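Local coordinates for protein putative mandelate racemase (Bordetella bronchiseptica, PDB 3OZY) that is of unknown function but binds magnesium and, as an enolase superfamily member, probably abstracts a proton from an acid-sugar substrate, at residues Q34-E39 / R63-V68; E39-T42 / V46-V49; R137-Y142 / A314-V319; F328-T333 / G351-P356. One frame throughout, in Å; residues are numbered along the deposited sequence.

In the fold
Two pairs of contacts sample the two domains of an enolase superfamily subunit. Contacts 1 and 2 come first along the chain, share Glu39 and both use strand 32-42, the middle strand of the three-stranded sheet in the N-terminal domain; their centres lie about 13 Å apart. Contacts 3 and 4 belong to the barrel, with centres about 7 Å apart, and meet at strand 139-146, which pairs with strands 328-331 and 352-353. Some 25 Å separates the centres of contacts 1 and 4. These two regions are tied together by other residues, such as Asp331 of the barrel with Arg33 of the N-terminal domain, and the barrel carries a magnesium site formed by Asp201, Glu227 and Glu254.

Contact 1: Q34-E39 / R63-V68; sequences QMILVE and RAIEDV
This is a small, buried, wholly apolar contact between sheet and helix in the N-terminal domain, where Ile65 of helix 58-73 reaches across to Ile36 and Val38 of strand 32-42. One methyl does all the touching from the helix. Ile65 CD1 lies 3.9 Å from Ile36 CG2 and equally far, 3.9 Å, from Val38 CG2, so it spans two strand residues that lie two positions apart. Its chain is nearly straight beyond CB (chi2 166°), which carries CD1 outward from the helix backbone toward the strand. Ile36 and Ile65 run past each other in opposite senses, whereas Val38 meets the same methyl at a slant. The intervening Leu37 turns away and packs on Trp367 and Val370 of helix 367-372. Ala106 and Val110 of helix 102-122 and Val8 of strand 5-16 also touch Ile65. Farther round the helix, Arg63 NH1 makes a salt bridge to Asp67 OD2 (3.3 Å), and Arg63 NH2 another with Asp57 of the second subunit. Strand 32-42 is thus met by van der Waals contact and the burial of apolar surface, while a directional tie to the sheet comes from Glu66 OE2, which accepts from Ala10 N of strand 5-16.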
# COMPACT_ATOMS: atom_id res chain seq x y z
N GLN A 34 0.28 -4.03 20.65
CA GLN A 34 1.00 -2.78 20.47
C GLN A 34 0.12 -1.73 19.79
O GLN A 34 -0.92 -2.05 19.20
CB GLN A 34 2.25 -3.01 19.63
CG GLN A 34 3.17 -4.08 20.21
CD GLN A 34 4.52 -4.19 19.52
OE1 GLN A 34 4.66 -3.89 18.33
NE2 GLN A 34 5.52 -4.62 20.26
N MET A 35 0.58 -0.49 19.85
CA MET A 35 -0.08 0.60 19.13
C MET A 35 0.84 1.80 19.08
O MET A 35 1.82 1.89 19.82
CB MET A 35 -1.38 1.02 19.83
CG MET A 35 -1.15 1.74 21.16
SD MET A 35 -2.67 2.21 22.00
CE MET A 35 -3.26 3.49 20.89
N ILE A 36 0.51 2.71 18.17
CA ILE A 36 0.96 4.08 18.26
C ILE A 36 -0.18 4.92 18.81
O ILE A 36 -1.30 4.87 18.31
CB ILE A 36 1.31 4.65 16.87
CG1 ILE A 36 2.59 4.02 16.33
CG2 ILE A 36 1.42 6.17 16.92
CD1 ILE A 36 3.86 4.47 17.05
N LEU A 37 0.11 5.70 19.86
CA LEU A 37 -0.80 6.72 20.33
C LEU A 37 -0.39 8.03 19.67
O LEU A 37 0.67 8.58 19.97
CB LEU A 37 -0.74 6.85 21.86
CG LEU A 37 -1.61 7.96 22.46
CD1 LEU A 37 -3.07 7.71 22.19
CD2 LEU A 37 -1.36 8.09 23.96
N VAL A 38 -1.22 8.51 18.74
CA VAL A 38 -0.96 9.78 18.07
C VAL A 38 -1.40 10.91 18.98
O VAL A 38 -2.44 10.82 19.63
CB VAL A 38 -1.72 9.87 16.74
CG1 VAL A 38 -1.47 11.22 16.05
CG2 VAL A 38 -1.33 8.71 15.82
N GLU A 39 -0.59 11.97 19.03
CA GLU A 39 -0.93 13.16 19.79
C GLU A 39 -0.69 14.39 18.91
O GLU A 39 0.44 14.65 18.50
CB GLU A 39 -0.08 13.23 21.06
CG GLU A 39 -0.44 14.39 21.98
CD GLU A 39 0.51 14.54 23.16
OE1 GLU A 39 1.36 13.66 23.36
OE2 GLU A 39 0.39 15.54 23.88
N ARG A 63 7.74 6.99 12.24
CA ARG A 63 8.42 7.78 11.22
C ARG A 63 7.43 8.39 10.23
O ARG A 63 7.51 9.57 9.91
CB ARG A 63 9.45 6.92 10.48
CG ARG A 63 10.17 7.61 9.34
CD ARG A 63 11.12 8.71 9.80
NE ARG A 63 11.59 9.44 8.62
CZ ARG A 63 12.40 10.49 8.64
NH1 ARG A 63 12.86 10.97 9.78
NH2 ARG A 63 12.74 11.07 7.49
N ALA A 64 6.50 7.58 9.73
CA ALA A 64 5.52 8.09 8.78
C ALA A 64 4.70 9.22 9.39
O ALA A 64 4.42 10.23 8.73
CB ALA A 64 4.61 6.97 8.30
N ILE A 65 4.29 9.05 10.64
CA ILE A 65 3.43 10.03 11.29
C ILE A 65 4.19 11.32 11.62
O ILE A 65 3.74 12.42 11.28
CB ILE A 65 2.76 9.43 12.53
CG1 ILE A 65 1.75 8.37 12.09
CG2 ILE A 65 2.09 10.52 13.37
CD1 ILE A 65 1.26 7.46 13.22
N GLU A 66 5.35 11.20 12.26
CA GLU A 66 6.07 12.38 12.71
C GLU A 66 6.81 13.12 11.59
O GLU A 66 6.88 14.36 11.60
CB GLU A 66 7.06 12.01 13.83
CG GLU A 66 6.36 11.52 15.08
CD GLU A 66 7.29 11.22 16.25
OE1 GLU A 66 8.53 11.28 16.06
OE2 GLU A 66 6.78 10.94 17.35
N ASP A 67 7.33 12.38 10.61
CA ASP A 67 8.31 12.94 9.69
C ASP A 67 7.88 12.96 8.22
O ASP A 67 8.55 13.58 7.38
CB ASP A 67 9.64 12.20 9.84
CG ASP A 67 10.17 12.26 11.26
OD1 ASP A 67 10.42 13.38 11.75
OD2 ASP A 67 10.32 11.19 11.88
N VAL A 68 6.79 12.27 7.89
CA VAL A 68 6.25 12.33 6.54
C VAL A 68 4.94 13.11 6.56
O VAL A 68 4.80 14.12 5.88
CB VAL A 68 6.07 10.93 5.92
CG1 VAL A 68 5.52 11.04 4.50
CG2 VAL A 68 7.40 10.18 5.89

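Contact 2: E39-T42 / V46-V49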
# COMPACT_ATOMS: atom_id res chain seq x y z
N GLU A 39 -0.59 11.97 19.03
CA GLU A 39 -0.93 13.16 19.79
C GLU A 39 -0.69 14.39 18.91
O GLU A 39 0.44 14.65 18.50
CB GLU A 39 -0.08 13.23 21.06
CG GLU A 39 -0.44 14.39 21.98
CD GLU A 39 0.51 14.54 23.16
OE1 GLU A 39 1.36 13.66 23.36
OE2 GLU A 39 0.39 15.54 23.88
N VAL A 40 -1.76 15.12 18.60
CA VAL A 40 -1.64 16.35 17.83
C VAL A 40 -1.83 17.53 18.78
O VAL A 40 -2.86 17.65 19.44
CB VAL A 40 -2.68 16.42 16.70
CG1 VAL A 40 -2.64 17.80 16.01
CG2 VAL A 40 -2.45 15.30 15.69
N ARG A 41 -0.81 18.38 18.86
CA ARG A 41 -0.84 19.53 19.75
C ARG A 41 -1.05 20.83 18.98
O ARG A 41 -0.71 20.92 17.80
CB ARG A 41 0.47 19.63 20.53
CG ARG A 41 0.75 18.44 21.43
CD ARG A 41 2.10 18.61 22.12
NE ARG A 41 2.33 17.60 23.15
CZ ARG A 41 3.41 17.58 23.93
NH1 ARG A 41 4.35 18.51 23.80
NH2 ARG A 41 3.54 16.64 24.85
N THR A 42 -1.61 21.82 19.66
CA THR A 42 -1.83 23.14 19.06
C THR A 42 -1.26 24.25 19.93
O THR A 42 -0.94 24.05 21.10
CB THR A 42 -3.33 23.44 18.87
OG1 THR A 42 -4.01 23.34 20.12
CG2 THR A 42 -3.95 22.49 17.84
N VAL A 46 -5.04 22.83 22.86
CA VAL A 46 -6.08 21.84 22.58
C VAL A 46 -5.43 20.67 21.87
O VAL A 46 -4.79 20.84 20.83
CB VAL A 46 -7.21 22.40 21.71
CG1 VAL A 46 -8.31 21.35 21.54
CG2 VAL A 46 -7.79 23.68 22.33
N THR A 47 -5.59 19.48 22.43
CA THR A 47 -4.89 18.29 21.95
C THR A 47 -5.88 17.24 21.47
O THR A 47 -6.93 17.05 22.07
CB THR A 47 -4.02 17.69 23.06
OG1 THR A 47 -3.04 18.66 23.47
CG2 THR A 47 -3.31 16.44 22.59
N GLY A 48 -5.54 16.55 20.38
CA GLY A 48 -6.30 15.39 19.94
C GLY A 48 -5.42 14.15 19.94
O GLY A 48 -4.22 14.24 19.72
N VAL A 49 -6.03 12.99 20.20
CA VAL A 49 -5.30 11.73 20.13
C VAL A 49 -5.96 10.75 19.15
O VAL A 49 -7.15 10.88 18.83
CB VAL A 49 -5.15 11.04 21.52
CG1 VAL A 49 -4.39 11.93 22.49
CG2 VAL A 49 -6.51 10.66 22.09
O HOH W 1 -0.91 17.58 24.88
O HOH W 2 -2.07 21.08 22.47
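Val40 and Gly48 form the hydrogen-bonded pair of an antiparallel beta hairpin, in which strand 32-42 turns back after Thr42, and Val46 and Thr47 lead into strand 48-50. Its tight part is the backbone ladder. Val40 N donates to Gly48 O at 2.8 Å and almost straight (171°), and Gly48 N returns a bond to Val40 O at 3.0 Å. Nearer the turn a side chain takes over the pairing: Thr42 OG1 gives its proton to a lone pair of Val46 O at 2.7 Å. The hydroxyl gets there because it sits between the backbone N and the carbonyl carbon (chi1 56°). Val40, Thr42 and Val46 all pack on Leu117 of helix 102-122, which closes that side.

The side bearing Glu39, Arg41 and Thr47 is wetter. Glu39 CG does meet Thr47 CG2 directly, at 3.6 Å, but the polar ends are joined through water. One water donates to Glu39 OE2 and bonds Thr47 OG1; a second accepts from Thr42 N, also reaches Thr47 OG1, and bonds Val46 O only weakly. The other carboxylate oxygen, OE1, is bound by His11, and Arg41 NH1 pairs with Glu7 of strand 5-16. Arg41 NE, with the carboxylate oxygen lying in its guanidinium plane, meets Glu39 OE2 at 2.9 Å, approaching from above the carboxylate plane.

Contact 3: R137-Y142 / A314-V319; sequences RGVRAY and ANLHLV
Val139 meets Val319 and Leu316 between strand and helix layers of a (beta/alpha)7-beta barrel, the modified TIM barrel of the enolase superfamily, joining its first strand, 139-146, to its last helix, 309-321. In the first shell the closest approach is between two methyls: Val139 CG1 stands 3.6 Å from Val319 CG1, the two side chains crossing at about a right angle. Leu316 adds a broader touch. Its CD1 comes within 4.0 Å of Val139 CG1 and lies about as far from CB and CG2 of that valine, so a single methyl rests against the whole branched end while the side chains slide past each other in opposite directions. Although the root of Leu316 does not aim at the strand, its CG lies trans to the backbone N (chi1 -173°) and brings the tip closer.

A second shell surrounds this trio. Phe328, from the strand that closes the barrel, touches all three residues, and Trp301 and Pro303 pack on Val319. On the strand side, Val139 is backbone-bonded to Val353 of the neighbouring antiparallel strand. The helix is anchored by polar side chains facing elsewhere: Asn315 bonds Ala278, Asp277 and Thr311, and His317 bonds Tyr127 and Leu361. Val319 comes out on the same side of the helix as Leu316, three residues earlier, and Val319 N donates to Asn315 O at 2.8 Å, a regular i to i+4 bond.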
# COMPACT_ATOMS: atom_id res chain seq x y z
N ARG A 137 -30.60 3.53 21.18
CA ARG A 137 -30.63 2.64 22.34
C ARG A 137 -29.28 1.97 22.60
O ARG A 137 -29.08 1.35 23.65
CB ARG A 137 -31.70 1.56 22.16
CG ARG A 137 -33.10 2.09 21.92
CD ARG A 137 -33.68 2.74 23.16
NE ARG A 137 -35.05 3.20 22.94
CZ ARG A 137 -35.36 4.41 22.47
NH1 ARG A 137 -34.40 5.28 22.18
NH2 ARG A 137 -36.63 4.74 22.30
N GLY A 138 -28.37 2.07 21.64
CA GLY A 138 -27.09 1.40 21.74
C GLY A 138 -26.78 0.56 20.51
O GLY A 138 -27.64 0.37 19.65
N VAL A 139 -25.56 0.05 20.46
CA VAL A 139 -25.01 -0.62 19.30
C VAL A 139 -24.73 -2.10 19.60
O VAL A 139 -23.98 -2.42 20.51
CB VAL A 139 -23.70 0.09 18.87
CG1 VAL A 139 -22.95 -0.71 17.80
CG2 VAL A 139 -23.99 1.51 18.40
N ARG A 140 -25.34 -2.99 18.83
CA ARG A 140 -25.12 -4.42 19.03
C ARG A 140 -23.68 -4.82 18.72
O ARG A 140 -23.17 -4.55 17.63
CB ARG A 140 -26.07 -5.24 18.16
CG ARG A 140 -25.93 -6.73 18.38
CD ARG A 140 -26.51 -7.50 17.23
NE ARG A 140 -26.79 -8.88 17.60
CZ ARG A 140 -27.41 -9.74 16.81
NH1 ARG A 140 -27.81 -9.35 15.61
NH2 ARG A 140 -27.64 -10.98 17.22
N ALA A 141 -23.03 -5.46 19.70
CA ALA A 141 -21.62 -5.85 19.58
C ALA A 141 -21.47 -7.35 19.37
O ALA A 141 -22.37 -8.14 19.69
CB ALA A 141 -20.84 -5.42 20.82
N TYR A 142 -20.32 -7.75 18.85
CA TYR A 142 -19.97 -9.15 18.79
C TYR A 142 -18.61 -9.38 19.41
O TYR A 142 -17.74 -8.52 19.36
CB TYR A 142 -20.02 -9.70 17.36
CG TYR A 142 -18.90 -9.30 16.40
CD1 TYR A 142 -17.70 -10.01 16.36
CD2 TYR A 142 -19.09 -8.28 15.46
CE1 TYR A 142 -16.71 -9.69 15.44
CE2 TYR A 142 -18.09 -7.94 14.55
CZ TYR A 142 -16.91 -8.66 14.54
OH TYR A 142 -15.91 -8.36 13.62
N ALA A 314 -13.17 5.17 18.04
CA ALA A 314 -13.30 5.97 16.82
C ALA A 314 -14.37 5.38 15.93
O ALA A 314 -15.25 6.09 15.43
CB ALA A 314 -11.97 6.06 16.08
N ASN A 315 -14.30 4.07 15.69
CA ASN A 315 -15.33 3.41 14.90
C ASN A 315 -16.71 3.46 15.55
O ASN A 315 -17.72 3.61 14.86
CB ASN A 315 -14.94 1.97 14.58
CG ASN A 315 -13.87 1.88 13.53
OD1 ASN A 315 -14.11 2.18 12.36
ND2 ASN A 315 -12.66 1.50 13.94
N LEU A 316 -16.77 3.34 16.87
CA LEU A 316 -18.06 3.31 17.55
C LEU A 316 -18.84 4.61 17.40
O LEU A 316 -20.07 4.58 17.27
CB LEU A 316 -17.87 2.95 19.02
CG LEU A 316 -19.15 2.71 19.80
CD1 LEU A 316 -20.05 1.70 19.09
CD2 LEU A 316 -18.80 2.24 21.21
N HIS A 317 -18.16 5.75 17.42
CA HIS A 317 -18.84 7.02 17.16
C HIS A 317 -19.54 6.98 15.81
O HIS A 317 -20.69 7.40 15.67
CB HIS A 317 -17.87 8.20 17.22
CG HIS A 317 -17.52 8.61 18.61
ND1 HIS A 317 -18.29 9.49 19.33
CD2 HIS A 317 -16.49 8.25 19.42
CE1 HIS A 317 -17.75 9.67 20.53
NE2 HIS A 317 -16.67 8.92 20.61
N LEU A 318 -18.84 6.47 14.80
CA LEU A 318 -19.40 6.42 13.46
C LEU A 318 -20.53 5.41 13.37
O LEU A 318 -21.57 5.68 12.77
CB LEU A 318 -18.33 6.09 12.43
CG LEU A 318 -17.50 7.28 11.97
CD1 LEU A 318 -16.74 7.94 13.13
CD2 LEU A 318 -16.53 6.84 10.88
N VAL A 319 -20.32 4.23 13.95
CA VAL A 319 -21.34 3.19 13.91
C VAL A 319 -22.61 3.64 14.62
O VAL A 319 -23.72 3.41 14.12
CB VAL A 319 -20.79 1.87 14.51
CG1 VAL A 319 -21.91 0.86 14.75
CG2 VAL A 319 -19.72 1.31 13.58

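Contact 4: F328-T333 / G351-P356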
# COMPACT_ATOMS: atom_id res chain seq x y z
N PHE A 328 -21.01 -4.83 15.77
CA PHE A 328 -19.86 -4.03 16.14
C PHE A 328 -18.76 -4.86 16.79
O PHE A 328 -18.97 -5.45 17.85
CB PHE A 328 -20.26 -2.90 17.09
CG PHE A 328 -19.13 -1.98 17.41
CD1 PHE A 328 -18.70 -1.07 16.46
CD2 PHE A 328 -18.45 -2.06 18.61
CE1 PHE A 328 -17.64 -0.23 16.70
CE2 PHE A 328 -17.38 -1.22 18.86
CZ PHE A 328 -16.97 -0.30 17.91
N GLU A 329 -17.59 -4.88 16.16
CA GLU A 329 -16.49 -5.72 16.62
C GLU A 329 -15.92 -5.27 17.97
O GLU A 329 -15.53 -4.12 18.13
CB GLU A 329 -15.37 -5.76 15.57
CG GLU A 329 -14.22 -6.67 15.97
CD GLU A 329 -13.23 -6.92 14.86
OE1 GLU A 329 -12.98 -6.01 14.02
OE2 GLU A 329 -12.66 -8.03 14.82
N TRP A 330 -15.88 -6.20 18.93
CA TRP A 330 -15.30 -5.92 20.23
C TRP A 330 -14.27 -6.99 20.62
O TRP A 330 -14.63 -8.12 20.93
CB TRP A 330 -16.37 -5.79 21.33
CG TRP A 330 -15.79 -5.13 22.54
CD1 TRP A 330 -14.96 -5.70 23.46
CD2 TRP A 330 -15.96 -3.76 22.94
NE1 TRP A 330 -14.59 -4.76 24.40
CE2 TRP A 330 -15.20 -3.57 24.11
CE3 TRP A 330 -16.69 -2.68 22.42
CZ2 TRP A 330 -15.14 -2.34 24.77
CZ3 TRP A 330 -16.63 -1.47 23.08
CH2 TRP A 330 -15.86 -1.30 24.24
N ASP A 331 -13.00 -6.60 20.61
CA ASP A 331 -11.87 -7.46 20.97
C ASP A 331 -12.02 -7.97 22.41
O ASP A 331 -11.98 -7.18 23.35
CB ASP A 331 -10.60 -6.61 20.86
CG ASP A 331 -9.30 -7.34 21.17
OD1 ASP A 331 -9.30 -8.50 21.63
OD2 ASP A 331 -8.24 -6.71 20.94
N ILE A 332 -12.17 -9.29 22.56
CA ILE A 332 -12.28 -9.91 23.89
C ILE A 332 -11.04 -10.71 24.28
O ILE A 332 -11.02 -11.39 25.31
CB ILE A 332 -13.57 -10.77 24.07
CG1 ILE A 332 -13.75 -11.82 22.95
CG2 ILE A 332 -14.78 -9.87 24.15
CD1 ILE A 332 -12.60 -12.79 22.75
N THR A 333 -9.99 -10.62 23.47
CA THR A 333 -8.74 -11.31 23.77
C THR A 333 -7.94 -10.53 24.81
O THR A 333 -8.29 -9.40 25.14
CB THR A 333 -7.88 -11.55 22.49
OG1 THR A 333 -7.32 -10.31 22.04
CG2 THR A 333 -8.73 -12.16 21.39
N GLY A 351 -26.97 -6.75 25.18
CA GLY A 351 -26.10 -7.02 24.04
C GLY A 351 -25.57 -5.78 23.34
O GLY A 351 -24.85 -5.90 22.34
N LEU A 352 -25.90 -4.60 23.86
CA LEU A 352 -25.55 -3.33 23.22
C LEU A 352 -24.49 -2.56 24.00
O LEU A 352 -24.44 -2.61 25.23
CB LEU A 352 -26.78 -2.44 23.11
CG LEU A 352 -28.08 -3.06 22.61
CD1 LEU A 352 -29.14 -1.97 22.52
CD2 LEU A 352 -27.89 -3.76 21.26
N VAL A 353 -23.64 -1.83 23.27
CA VAL A 353 -22.71 -0.88 23.88
C VAL A 353 -23.13 0.54 23.50
O VAL A 353 -23.84 0.75 22.51
CB VAL A 353 -21.24 -1.12 23.44
CG1 VAL A 353 -20.77 -2.51 23.88
CG2 VAL A 353 -21.10 -0.97 21.93
N GLN A 354 -22.69 1.52 24.28
CA GLN A 354 -22.93 2.92 23.96
C GLN A 354 -21.61 3.61 23.69
O GLN A 354 -20.60 3.28 24.30
CB GLN A 354 -23.65 3.63 25.12
CG GLN A 354 -25.09 3.17 25.36
CD GLN A 354 -26.07 3.69 24.33
OE1 GLN A 354 -25.71 4.43 23.40
NE2 GLN A 354 -27.34 3.32 24.49
N PRO A 355 -21.60 4.58 22.76
CA PRO A 355 -20.36 5.31 22.51
C PRO A 355 -19.96 6.13 23.74
O PRO A 355 -20.83 6.45 24.56
CB PRO A 355 -20.73 6.24 21.35
CG PRO A 355 -22.21 6.37 21.40
CD PRO A 355 -22.71 5.04 21.89
N PRO A 356 -18.67 6.44 23.88
CA PRO A 356 -18.21 7.32 24.96
C PRO A 356 -18.94 8.66 24.88
O PRO A 356 -19.26 9.13 23.79
CB PRO A 356 -16.72 7.51 24.66
CG PRO A 356 -16.35 6.32 23.82
CD PRO A 356 -17.57 6.04 22.99
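Asp331 OD1 takes two bonds from Thr333 where strand 328-331 ends, just beyond the rings that meet Val353. Thr333 OG1 donates to its syn lone pair at 2.7 Å, and Thr333 N donates at 2.9 Å from nearly in line with the CG-OD1 bond; the backbone bond makes this an Asx turn. The other oxygen, OD2, forms a salt bridge with Arg33 and accepts from Asn335, so one carboxylate both shapes the turn and ties the barrel strand to the N-terminal domain.

The contact between the two segments is apolar and looser. Val353, on the short strand 352-353, points its two methyls at two aromatic rings from alternate positions of strand 328-331. Its CG2 lies 4.4 Å from Phe328 CD2, and its CG1 lies 4.3 Å from Trp330 CE3, each approaching its ring at a slant. With CG1 turned to the far side from the carbonyl carbon (chi1 -61°), the valine fork can serve both rings at once. The rings also meet each other: Trp330 CE3 sits at the edge of the Phe328 ring, in its plane. Val312 of helix 309-321 and the loop residues Met338 and Leu346 also pack on Trp330.

Strand 328-331 runs parallel to strand 139-146 and closes the barrel, whereas strand 352-353 pairs with that same strand antiparallel. The oblique methyl-ring touches between them form a small apolar contact without direction, so the two strands are aligned through their shared backbone bonding to strand 139-146, with the grip on Asp331 added where strand 328-331 ends.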